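PDB 3T90: glucose-6-phosphate acetyltransferase 1 from Arabidopsis thaliana, which transfers the acetyl group of acetyl-CoA to D-glucosamine 6-phosphate, giving N-acetyl-D-glucosamine 6-phosphate on the way to UDP-N-acetylglucosamine. Local coordinates for residues A[103-108]-A[129-134]; A[70-75]-A[115-120]; A[6-11]-A[15-20]; A[64-69]-A[98-103]. All coordinates share one frame; numbering follows the deposited sequence.

Contact 1: A[103-108]-A[129-134]; sequences KVVEFL and KVFYEK
Two helices of the GNAT fold approach through V105 and Y132, whose CA atoms, 8.7 Å apart, are the nearest pair across the two segments. Segment 103-108 belongs to helix 100-114, and segment 129-134 carries the short helix 129-133 that follows strand 119-124. Only 89 Å² is buried between them, and one methyl group accounts for every side-chain contact. V105 CG2 lies 3.8 Å from Y132 CE1 and 4.4 Å from F131 CE2, a looser approach. In both cases the methyl sits close to the plane of the ring, so it meets aromatic edges rather than faces. The valine torsion explains which branch touches: CG1 stands anti to the backbone N (chi1 169°), leaving CG2 beside that N on the flank facing the short helix. Y132 reaches across to it with its side chain at about a right angle to that of V105.

Neighbours anchor the two helices. V104 and L108 seat helix 100-114 on strands 51-58 and 63-74 of the sheet. Y132 rests on L122 and C124 of strand 119-124 and on M144 of the second subunit. By similarity, Y132, E133 and K134 bind acetyl-CoA; here the Y132 hydroxyl is hydrogen-bonded to N4 of a bound HEPES buffer molecule, consistent with a pocket at this place. The tyrosine ring is also covered by its sequence neighbour: F131 CD2 stands 3.5 Å above the Y132 ring plane, over its centre, while Y132 CD2 lies in the plane of the F131 ring.

Contact 2: A[70-75]-A[115-120]; sequences VMIEKK and MGCYKV
At the end of strand 63-74, I72 and K75 meet the connection from helix 100-114 that ends in Y118, with K119 opening strand 119-124; K75, Y118 and K119 belong to the substrate site by similarity. The apolar half centres on I72: CD1 is 3.7 Å from M115 CB, and CG2 is 3.9 Å from C117 SG. Between these two partners, G116 (phi 81°) closes the helix in a Schellman motif and redirects the chain. Strands 82-91 and 119-124 are parallel neighbours joined through helix 100-114, a beta-alpha-beta crossover, and strand 63-74 lies on the other side of 82-91.

The polar half is K75. Its chain crosses Y118 at about a right angle, with CD 3.3 Å from Y118 OH, near the plane of the ring. A bend at chi4 (-70°) turns NZ to the E73 carboxylate, with a salt bridge of 2.8 Å to OE1, on its syn side but 34° out of the carboxylate plane. E87 and D88 of the second subunit also form salt bridges with K75 NZ. A methionine in place of K75 would probably leave this cluster of three carboxylates across the dimer interface without its shared positive charge.

Contact 3: A[6-11]-A[15-20]; sequences KIRKLE and KRKGFI
L10 and F19 form the tight part of this contact, and R8 and K17 the looser polar part. L10 CD1 stands over the F19 ring 3.6 Å from the centroid and only 8° off the normal, the geometry of a CH-pi contact. All six ring carbons lie within 4.0 Å of that methyl, which confirms that it is centred; CD2 of the same leucine touches more distantly, 4.2 Å from F19 CZ. With its CG anti to the backbone N (chi1 178°), F19 sends the ring from the first turn of helix 19-23 to L10, just past the end of strand 5-9. G18, with positive phi, is the N-cap of that helix.

On the more open side, R8 NH2 and K17 NZ are 3.9 Å apart and share an acidic partner: each forms a salt bridge with E57 OE1, and R8 NH2 forms another with D14 OD1. The two cations are thus gathered round carboxylates. R8 NH1 turns back to its own strand, donating to K9 O at 3.0 Å through a bent bond (133°).

The F19 ring also meets F76 of the second subunit edge-to-face, and by similarity F76 belongs to the substrate site. An alanine at F19 is likely to open a gap beneath L10 and deprive that F76 of its aromatic partner. Around the pair, L10 packs on I53 and V55 of strand 51-58 and on F41 of helix 34-45, while F19 lies against F37 of that helix and T67 of strand 63-74.

Contact 4: A[64-69]-A[98-103]; sequences IAATGS and KQLGKK
L100 meets two consecutive alanines of strand 63-74 with two different parts of its side chain. Its CB is 3.9 Å from A66 CB, and its CD1 is 3.8 Å from A65 CB, so the leucine runs along both methyls. CG stands anti to the carbonyl carbon, beside the backbone N (chi1 -60°), which leaves CB against A66 and carries CD1 on to A65. The small residues allow close backbones: the CA atoms of A66 and L100 are 6.5 Å apart. No hydrogen bond crosses between the segments, and the contact is purely apolar, with all three touching residues buried.

Successive residues of a regular strand point to opposite faces of the sheet, yet here both alanines point toward the helix. The cause is a classic beta bulge, in which A65 and A66 both face I56 of strand 51-58; A65 has a psi of -27°, far from the extended value. T67, next along, points away, and its OG1 is hydrogen-bonded to C54 O.

L100 itself begins helix 100-114, directly after the N-cap residue Q99. This is the acetyl-CoA-binding turn of the GNAT fold, running by similarity from G97 to K102, where backbone N-H groups at the start of the helix typically receive the pyrophosphate of the cofactor. In keeping with that, G101 N is hydrogen-bonded to a sulfonate oxygen, O2S, of a bound HEPES molecule. Farther out, F5 and F95 each pack on both A65 and L100. K102 NZ forms a salt bridge with E106 OE2.

Overall arrangement
Along the chain, contact 3 closes first; contact 4 then closes before contact 1 opens, whereas contact 2 interlocks with both. Contacts 4 and 1 share helix 100-114 and K103, with centres about 9 Å apart. Contacts 4 and 2 use successive parts of strand 63-74, their centres about 20 Å apart on opposite sides of the chain's centre. Contact 3, centred about 11 Å from contact 4, joins it through a probable hydrogen bond between K17 O and I64 N, 2.8 Å apart. Helix 100-114 and strand 63-74 thus connect residues assigned by similarity to acetyl-CoA (contacts 1 and 4) with those assigned to the substrate (contact 2); contacts 1, 2 and 3 touch the second subunit.

Contact 1: A[103-108]-A[129-134]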
# COMPACT_ATOMS: atom_id res chain seq x y z
N LYS A 103 -18.19 7.76 5.92
CA LYS A 103 -18.09 8.85 4.94
C LYS A 103 -16.66 8.97 4.37
O LYS A 103 -16.47 9.22 3.16
CB LYS A 103 -18.58 10.21 5.54
CG LYS A 103 -20.06 10.27 5.93
CD LYS A 103 -20.44 11.68 6.42
CE LYS A 103 -21.96 11.77 6.57
NZ LYS A 103 -22.67 11.00 5.47
N VAL A 104 -15.67 8.86 5.26
CA VAL A 104 -14.27 8.90 4.82
C VAL A 104 -13.98 7.75 3.88
O VAL A 104 -13.45 7.98 2.80
CB VAL A 104 -13.35 8.90 6.01
CG1 VAL A 104 -11.89 8.70 5.55
CG2 VAL A 104 -13.37 10.29 6.67
N VAL A 105 -14.38 6.54 4.27
CA VAL A 105 -14.02 5.40 3.45
C VAL A 105 -14.71 5.48 2.10
O VAL A 105 -14.10 5.15 1.06
CB VAL A 105 -14.39 4.09 4.18
CG1 VAL A 105 -14.30 2.87 3.28
CG2 VAL A 105 -13.51 3.94 5.40
N GLU A 106 -15.99 5.90 2.11
CA GLU A 106 -16.67 5.99 0.84
C GLU A 106 -16.07 7.05 -0.06
O GLU A 106 -16.00 6.86 -1.27
CB GLU A 106 -18.16 6.28 1.03
CG GLU A 106 -18.88 5.02 1.56
CD GLU A 106 -20.33 5.31 1.93
OE1 GLU A 106 -20.67 6.49 2.18
OE2 GLU A 106 -21.14 4.37 1.98
N PHE A 107 -15.64 8.18 0.51
CA PHE A 107 -14.98 9.21 -0.31
C PHE A 107 -13.73 8.62 -1.02
O PHE A 107 -13.50 8.88 -2.22
CB PHE A 107 -14.64 10.39 0.61
CG PHE A 107 -13.95 11.57 -0.04
CD1 PHE A 107 -14.65 12.75 -0.27
CD2 PHE A 107 -12.55 11.54 -0.28
CE1 PHE A 107 -13.99 13.87 -0.76
CE2 PHE A 107 -11.87 12.68 -0.81
CZ PHE A 107 -12.55 13.85 -1.03
N LEU A 108 -12.90 7.89 -0.25
CA LEU A 108 -11.73 7.31 -0.86
C LEU A 108 -12.06 6.20 -1.84
O LEU A 108 -11.34 6.13 -2.85
CB LEU A 108 -10.87 6.77 0.28
CG LEU A 108 -10.45 7.80 1.35
CD1 LEU A 108 -9.83 7.13 2.59
CD2 LEU A 108 -9.40 8.76 0.76
N LYS A 129 -13.65 -5.64 11.47
CA LYS A 129 -14.11 -6.33 10.29
C LYS A 129 -15.55 -5.91 9.97
O LYS A 129 -15.84 -5.55 8.83
CB LYS A 129 -14.04 -7.86 10.43
CG LYS A 129 -14.46 -8.63 9.18
CD LYS A 129 -14.28 -10.17 9.44
CE LYS A 129 -15.66 -10.68 9.87
NZ LYS A 129 -15.90 -11.93 10.72
N VAL A 130 -16.45 -5.95 10.97
CA VAL A 130 -17.85 -5.75 10.65
C VAL A 130 -18.10 -4.31 10.17
O VAL A 130 -18.93 -4.13 9.30
CB VAL A 130 -18.75 -6.15 11.88
CG1 VAL A 130 -20.17 -5.82 11.67
CG2 VAL A 130 -18.64 -7.69 12.10
N PHE A 131 -17.39 -3.32 10.70
CA PHE A 131 -17.47 -1.97 10.22
C PHE A 131 -17.21 -1.87 8.72
O PHE A 131 -17.96 -1.27 7.96
CB PHE A 131 -16.50 -1.02 10.97
CG PHE A 131 -16.48 0.36 10.39
CD1 PHE A 131 -17.48 1.31 10.69
CD2 PHE A 131 -15.47 0.72 9.54
CE1 PHE A 131 -17.39 2.58 10.09
CE2 PHE A 131 -15.38 2.02 8.93
CZ PHE A 131 -16.40 2.91 9.22
N TYR A 132 -16.09 -2.46 8.31
CA TYR A 132 -15.73 -2.38 6.91
C TYR A 132 -16.61 -3.25 6.04
O TYR A 132 -16.78 -2.92 4.87
CB TYR A 132 -14.22 -2.69 6.71
CG TYR A 132 -13.36 -1.58 7.28
CD1 TYR A 132 -13.32 -0.35 6.62
CD2 TYR A 132 -12.71 -1.70 8.50
CE1 TYR A 132 -12.55 0.71 7.11
CE2 TYR A 132 -11.97 -0.65 9.03
CZ TYR A 132 -11.90 0.53 8.32
OH TYR A 132 -11.10 1.56 8.84
N GLU A 133 -17.16 -4.33 6.58
CA GLU A 133 -18.18 -5.06 5.79
C GLU A 133 -19.38 -4.16 5.44
O GLU A 133 -19.98 -4.32 4.35
CB GLU A 133 -18.64 -6.36 6.51
CG GLU A 133 -17.50 -7.42 6.63
CD GLU A 133 -17.93 -8.69 7.40
OE1 GLU A 133 -18.72 -8.56 8.37
OE2 GLU A 133 -17.43 -9.75 7.09
N LYS A 134 -19.70 -3.25 6.34
CA LYS A 134 -20.77 -2.29 6.09
C LYS A 134 -20.48 -1.32 4.99
O LYS A 134 -21.42 -0.72 4.47
CB LYS A 134 -21.17 -1.53 7.36
CG LYS A 134 -21.94 -2.43 8.31
CD LYS A 134 -22.50 -3.69 7.68
CE LYS A 134 -22.85 -4.72 8.73
NZ LYS A 134 -21.69 -4.82 9.72

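Contact 2: A[70-75]-A[115-120]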
# COMPACT_ATOMS: atom_id res chain seq x y z
N VAL A 70 -5.66 7.57 0.79
CA VAL A 70 -5.44 6.42 -0.14
C VAL A 70 -4.28 6.67 -1.07
O VAL A 70 -4.11 7.77 -1.58
CB VAL A 70 -6.81 6.12 -0.90
CG1 VAL A 70 -7.20 7.27 -1.88
CG2 VAL A 70 -6.66 4.76 -1.64
N MET A 71 -3.47 5.65 -1.28
CA MET A 71 -2.35 5.69 -2.17
C MET A 71 -2.59 4.69 -3.26
O MET A 71 -2.86 3.48 -2.95
CB MET A 71 -1.06 5.40 -1.42
CG MET A 71 0.06 5.56 -2.40
SD MET A 71 1.65 5.46 -1.55
CE MET A 71 1.73 3.94 -1.29
N ILE A 72 -2.53 5.16 -4.52
CA ILE A 72 -2.80 4.30 -5.67
C ILE A 72 -1.49 3.72 -6.15
O ILE A 72 -0.48 4.42 -6.41
CB ILE A 72 -3.58 5.08 -6.77
CG1 ILE A 72 -4.97 5.39 -6.24
CG2 ILE A 72 -3.84 4.18 -7.99
CD1 ILE A 72 -5.86 6.27 -7.25
N GLU A 73 -1.51 2.39 -6.24
CA GLU A 73 -0.33 1.58 -6.66
C GLU A 73 -0.56 1.12 -8.11
O GLU A 73 -1.54 0.40 -8.34
CB GLU A 73 -0.26 0.35 -5.79
CG GLU A 73 0.99 -0.53 -6.20
CD GLU A 73 0.84 -1.94 -5.71
OE1 GLU A 73 1.58 -2.85 -6.13
OE2 GLU A 73 -0.05 -2.27 -4.90
N LYS A 74 0.34 1.47 -9.00
CA LYS A 74 0.30 0.90 -10.36
C LYS A 74 0.98 -0.44 -10.39
O LYS A 74 2.07 -0.59 -9.86
CB LYS A 74 1.00 1.84 -11.30
CG LYS A 74 0.23 3.20 -11.44
CD LYS A 74 0.93 4.13 -12.39
CE LYS A 74 0.13 5.44 -12.39
NZ LYS A 74 0.69 6.36 -11.31
N LYS A 75 0.35 -1.40 -11.08
CA LYS A 75 0.86 -2.78 -11.17
C LYS A 75 1.02 -3.22 -12.59
O LYS A 75 0.56 -2.46 -13.51
CB LYS A 75 -0.14 -3.73 -10.49
CG LYS A 75 -0.32 -3.46 -8.99
CD LYS A 75 -1.25 -4.53 -8.46
CE LYS A 75 -1.47 -4.53 -6.94
NZ LYS A 75 -0.22 -4.98 -6.21
N MET A 115 -10.70 6.78 -10.59
CA MET A 115 -9.38 6.67 -11.18
C MET A 115 -9.14 5.38 -11.94
O MET A 115 -8.02 5.15 -12.42
CB MET A 115 -8.28 6.82 -10.05
CG MET A 115 -8.36 8.18 -9.41
SD MET A 115 -7.79 9.49 -10.50
CE MET A 115 -6.06 9.05 -10.62
N GLY A 116 -10.14 4.52 -11.97
CA GLY A 116 -10.03 3.27 -12.69
C GLY A 116 -9.30 2.18 -11.95
O GLY A 116 -8.82 1.24 -12.56
N CYS A 117 -9.31 2.23 -10.63
CA CYS A 117 -8.66 1.13 -9.87
C CYS A 117 -9.55 -0.13 -9.97
O CYS A 117 -10.83 -0.03 -10.08
CB CYS A 117 -8.60 1.45 -8.37
SG CYS A 117 -7.43 2.76 -7.97
N TYR A 118 -8.95 -1.33 -9.91
CA TYR A 118 -9.81 -2.55 -9.94
C TYR A 118 -10.21 -3.01 -8.51
O TYR A 118 -11.13 -3.81 -8.37
CB TYR A 118 -9.08 -3.68 -10.71
CG TYR A 118 -7.83 -4.23 -10.02
CD1 TYR A 118 -7.90 -5.29 -9.16
CD2 TYR A 118 -6.63 -3.62 -10.23
CE1 TYR A 118 -6.72 -5.78 -8.51
CE2 TYR A 118 -5.49 -4.07 -9.61
CZ TYR A 118 -5.53 -5.17 -8.78
OH TYR A 118 -4.36 -5.60 -8.12
N LYS A 119 -9.51 -2.48 -7.48
CA LYS A 119 -9.82 -2.81 -6.12
C LYS A 119 -9.29 -1.73 -5.21
O LYS A 119 -8.43 -0.92 -5.58
CB LYS A 119 -9.22 -4.20 -5.72
CG LYS A 119 -7.68 -4.13 -5.43
CD LYS A 119 -7.18 -5.50 -4.95
CE LYS A 119 -5.66 -5.44 -4.69
NZ LYS A 119 -5.15 -6.77 -4.18
N VAL A 120 -9.80 -1.80 -3.97
CA VAL A 120 -9.23 -1.05 -2.83
C VAL A 120 -9.07 -2.00 -1.68
O VAL A 120 -9.90 -2.87 -1.48
CB VAL A 120 -10.08 0.14 -2.45
CG1 VAL A 120 -11.51 -0.17 -2.18
CG2 VAL A 120 -9.46 0.95 -1.43

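Contact 3: A[6-11]-A[15-20]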
# COMPACT_ATOMS: atom_id res chain seq x y z
N LYS A 6 -17.96 18.98 7.52
CA LYS A 6 -17.64 19.24 6.13
C LYS A 6 -16.54 18.28 5.65
O LYS A 6 -15.41 18.27 6.24
CB LYS A 6 -17.27 20.71 5.88
CG LYS A 6 -18.51 21.72 5.88
CD LYS A 6 -18.06 23.20 5.56
CE LYS A 6 -17.94 23.55 4.01
NZ LYS A 6 -17.17 24.84 3.64
N ILE A 7 -16.85 17.50 4.61
CA ILE A 7 -15.88 16.57 4.05
C ILE A 7 -15.13 17.22 2.88
O ILE A 7 -15.73 17.91 2.05
CB ILE A 7 -16.51 15.19 3.66
CG1 ILE A 7 -15.43 14.21 3.26
CG2 ILE A 7 -17.51 15.32 2.53
CD1 ILE A 7 -15.93 12.77 3.27
N ARG A 8 -13.80 17.03 2.81
CA ARG A 8 -12.94 17.67 1.78
C ARG A 8 -11.53 17.01 1.79
O ARG A 8 -11.33 15.99 2.46
CB ARG A 8 -12.80 19.19 2.13
CG ARG A 8 -12.28 19.43 3.57
CD ARG A 8 -12.02 20.99 3.77
NE ARG A 8 -11.71 21.27 5.13
CZ ARG A 8 -10.43 21.21 5.56
NH1 ARG A 8 -9.46 20.72 4.76
NH2 ARG A 8 -10.19 21.54 6.83
N LYS A 9 -10.60 17.54 1.01
CA LYS A 9 -9.21 17.05 1.12
C LYS A 9 -8.42 17.81 2.09
O LYS A 9 -8.73 18.97 2.45
CB LYS A 9 -8.58 17.12 -0.27
CG LYS A 9 -9.23 16.10 -1.28
CD LYS A 9 -8.69 16.38 -2.65
CE LYS A 9 -9.51 15.63 -3.70
NZ LYS A 9 -10.90 16.19 -3.88
N LEU A 10 -7.35 17.20 2.60
CA LEU A 10 -6.40 17.91 3.45
C LEU A 10 -5.86 19.17 2.77
O LEU A 10 -5.51 19.17 1.59
CB LEU A 10 -5.27 16.95 3.77
CG LEU A 10 -4.19 17.43 4.76
CD1 LEU A 10 -4.81 17.45 6.24
CD2 LEU A 10 -2.96 16.57 4.63
N GLU A 11 -5.75 20.26 3.56
CA GLU A 11 -5.18 21.49 3.07
C GLU A 11 -4.00 21.90 3.92
O GLU A 11 -3.86 21.45 5.10
CB GLU A 11 -6.27 22.60 3.06
CG GLU A 11 -7.44 22.27 2.12
CD GLU A 11 -7.01 22.29 0.63
OE1 GLU A 11 -6.23 23.19 0.27
OE2 GLU A 11 -7.37 21.39 -0.19
N LYS A 15 -2.68 22.08 9.45
CA LYS A 15 -1.74 21.94 10.56
C LYS A 15 -2.22 22.73 11.80
O LYS A 15 -1.84 22.33 12.92
CB LYS A 15 -0.33 22.34 10.12
CG LYS A 15 -0.14 23.72 9.72
CD LYS A 15 1.35 23.95 9.30
CE LYS A 15 1.54 25.18 8.54
NZ LYS A 15 0.97 25.07 7.14
N ARG A 16 -3.07 23.74 11.64
CA ARG A 16 -3.54 24.43 12.82
C ARG A 16 -4.92 23.94 13.28
O ARG A 16 -5.51 24.53 14.24
CB ARG A 16 -3.51 25.96 12.58
CG ARG A 16 -4.38 26.40 11.53
CD ARG A 16 -4.57 27.96 11.53
NE ARG A 16 -5.44 28.38 10.43
CZ ARG A 16 -6.78 28.43 10.49
NH1 ARG A 16 -7.43 28.13 11.61
NH2 ARG A 16 -7.47 28.83 9.42
N LYS A 17 -5.46 22.84 12.69
CA LYS A 17 -6.80 22.38 12.99
C LYS A 17 -6.80 21.00 13.63
O LYS A 17 -7.78 20.27 13.54
CB LYS A 17 -7.62 22.39 11.69
CG LYS A 17 -7.93 23.81 11.14
CD LYS A 17 -8.92 23.73 9.94
CE LYS A 17 -9.15 25.16 9.54
NZ LYS A 17 -10.01 25.15 8.33
N GLY A 18 -5.71 20.63 14.28
CA GLY A 18 -5.71 19.37 15.03
C GLY A 18 -5.60 18.10 14.20
O GLY A 18 -5.96 17.01 14.72
N PHE A 19 -5.09 18.26 12.98
CA PHE A 19 -4.83 17.05 12.12
C PHE A 19 -3.83 16.06 12.73
O PHE A 19 -4.14 14.86 12.85
CB PHE A 19 -4.44 17.51 10.73
CG PHE A 19 -4.12 16.38 9.80
CD1 PHE A 19 -5.11 15.50 9.34
CD2 PHE A 19 -2.83 16.19 9.41
CE1 PHE A 19 -4.77 14.49 8.45
CE2 PHE A 19 -2.48 15.16 8.53
CZ PHE A 19 -3.47 14.32 8.08
N ILE A 20 -2.65 16.51 13.12
CA ILE A 20 -1.66 15.61 13.66
C ILE A 20 -2.16 15.06 15.02
O ILE A 20 -2.06 13.84 15.28
CB ILE A 20 -0.31 16.34 13.82
CG1 ILE A 20 0.16 16.85 12.43
CG2 ILE A 20 0.78 15.43 14.54
CD1 ILE A 20 0.47 15.64 11.47

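Contact 4: A[64-69]-A[98-103]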
# COMPACT_ATOMS: atom_id res chain seq x y z
N ILE A 64 -10.26 19.05 12.90
CA ILE A 64 -10.50 17.86 12.09
C ILE A 64 -11.09 16.75 12.99
O ILE A 64 -10.52 16.40 14.04
CB ILE A 64 -9.18 17.38 11.46
CG1 ILE A 64 -8.49 18.53 10.69
CG2 ILE A 64 -9.40 16.11 10.56
CD1 ILE A 64 -9.35 19.15 9.61
N ALA A 65 -12.20 16.23 12.57
CA ALA A 65 -12.93 15.19 13.27
C ALA A 65 -12.67 13.75 12.78
O ALA A 65 -12.86 12.79 13.47
CB ALA A 65 -14.47 15.49 13.13
N ALA A 66 -12.32 13.62 11.52
CA ALA A 66 -12.00 12.30 10.94
C ALA A 66 -11.10 12.47 9.75
O ALA A 66 -11.00 13.56 9.15
CB ALA A 66 -13.34 11.59 10.49
N THR A 67 -10.36 11.42 9.41
CA THR A 67 -9.41 11.45 8.31
C THR A 67 -9.18 10.03 7.78
O THR A 67 -9.42 9.03 8.48
CB THR A 67 -8.08 12.08 8.72
OG1 THR A 67 -7.26 12.25 7.53
CG2 THR A 67 -7.30 11.29 9.77
N GLY A 68 -8.70 9.98 6.53
CA GLY A 68 -8.28 8.70 5.93
C GLY A 68 -7.60 9.06 4.66
O GLY A 68 -7.85 10.07 4.02
N SER A 69 -6.70 8.18 4.23
CA SER A 69 -5.84 8.40 3.07
C SER A 69 -5.96 7.28 2.05
O SER A 69 -6.32 6.15 2.42
CB SER A 69 -4.37 8.43 3.52
OG SER A 69 -4.18 9.41 4.53
N LYS A 98 -21.16 8.92 14.76
CA LYS A 98 -21.71 9.96 13.85
C LYS A 98 -21.54 9.63 12.33
O LYS A 98 -21.73 10.49 11.46
CB LYS A 98 -21.16 11.30 14.28
CG LYS A 98 -21.56 11.65 15.77
CD LYS A 98 -21.79 13.16 16.02
CE LYS A 98 -22.78 13.77 15.00
NZ LYS A 98 -24.25 13.88 15.33
N GLN A 99 -21.16 8.37 12.11
CA GLN A 99 -21.01 7.82 10.80
C GLN A 99 -19.93 8.52 9.95
O GLN A 99 -19.92 8.50 8.71
CB GLN A 99 -22.36 7.75 10.12
CG GLN A 99 -23.38 6.82 10.87
CD GLN A 99 -23.78 7.31 12.26
OE1 GLN A 99 -23.99 8.50 12.46
NE2 GLN A 99 -23.95 6.37 13.21
N LEU A 100 -18.94 9.10 10.64
CA LEU A 100 -17.88 9.79 9.91
C LEU A 100 -16.90 8.83 9.24
O LEU A 100 -16.40 9.12 8.14
CB LEU A 100 -17.15 10.74 10.86
CG LEU A 100 -17.99 11.86 11.52
CD1 LEU A 100 -17.01 12.76 12.24
CD2 LEU A 100 -18.81 12.70 10.45
N GLY A 101 -16.60 7.71 9.90
CA GLY A 101 -15.64 6.84 9.25
C GLY A 101 -16.15 6.24 7.97
O GLY A 101 -15.41 6.17 6.99
N LYS A 102 -17.47 5.93 7.91
CA LYS A 102 -18.04 5.43 6.64
C LYS A 102 -17.90 6.50 5.55
O LYS A 102 -17.64 6.21 4.37
CB LYS A 102 -19.50 5.02 6.85
CG LYS A 102 -20.23 4.55 5.56
CD LYS A 102 -21.45 3.69 5.98
CE LYS A 102 -22.14 3.02 4.80
NZ LYS A 102 -22.88 4.00 3.94
N LYS A 103 -18.19 7.76 5.92
CA LYS A 103 -18.09 8.85 4.94
C LYS A 103 -16.66 8.97 4.37
O LYS A 103 -16.47 9.22 3.16
CB LYS A 103 -18.58 10.21 5.54
CG LYS A 103 -20.06 10.27 5.93
CD LYS A 103 -20.44 11.68 6.42
CE LYS A 103 -21.96 11.77 6.57
NZ LYS A 103 -22.67 11.00 5.47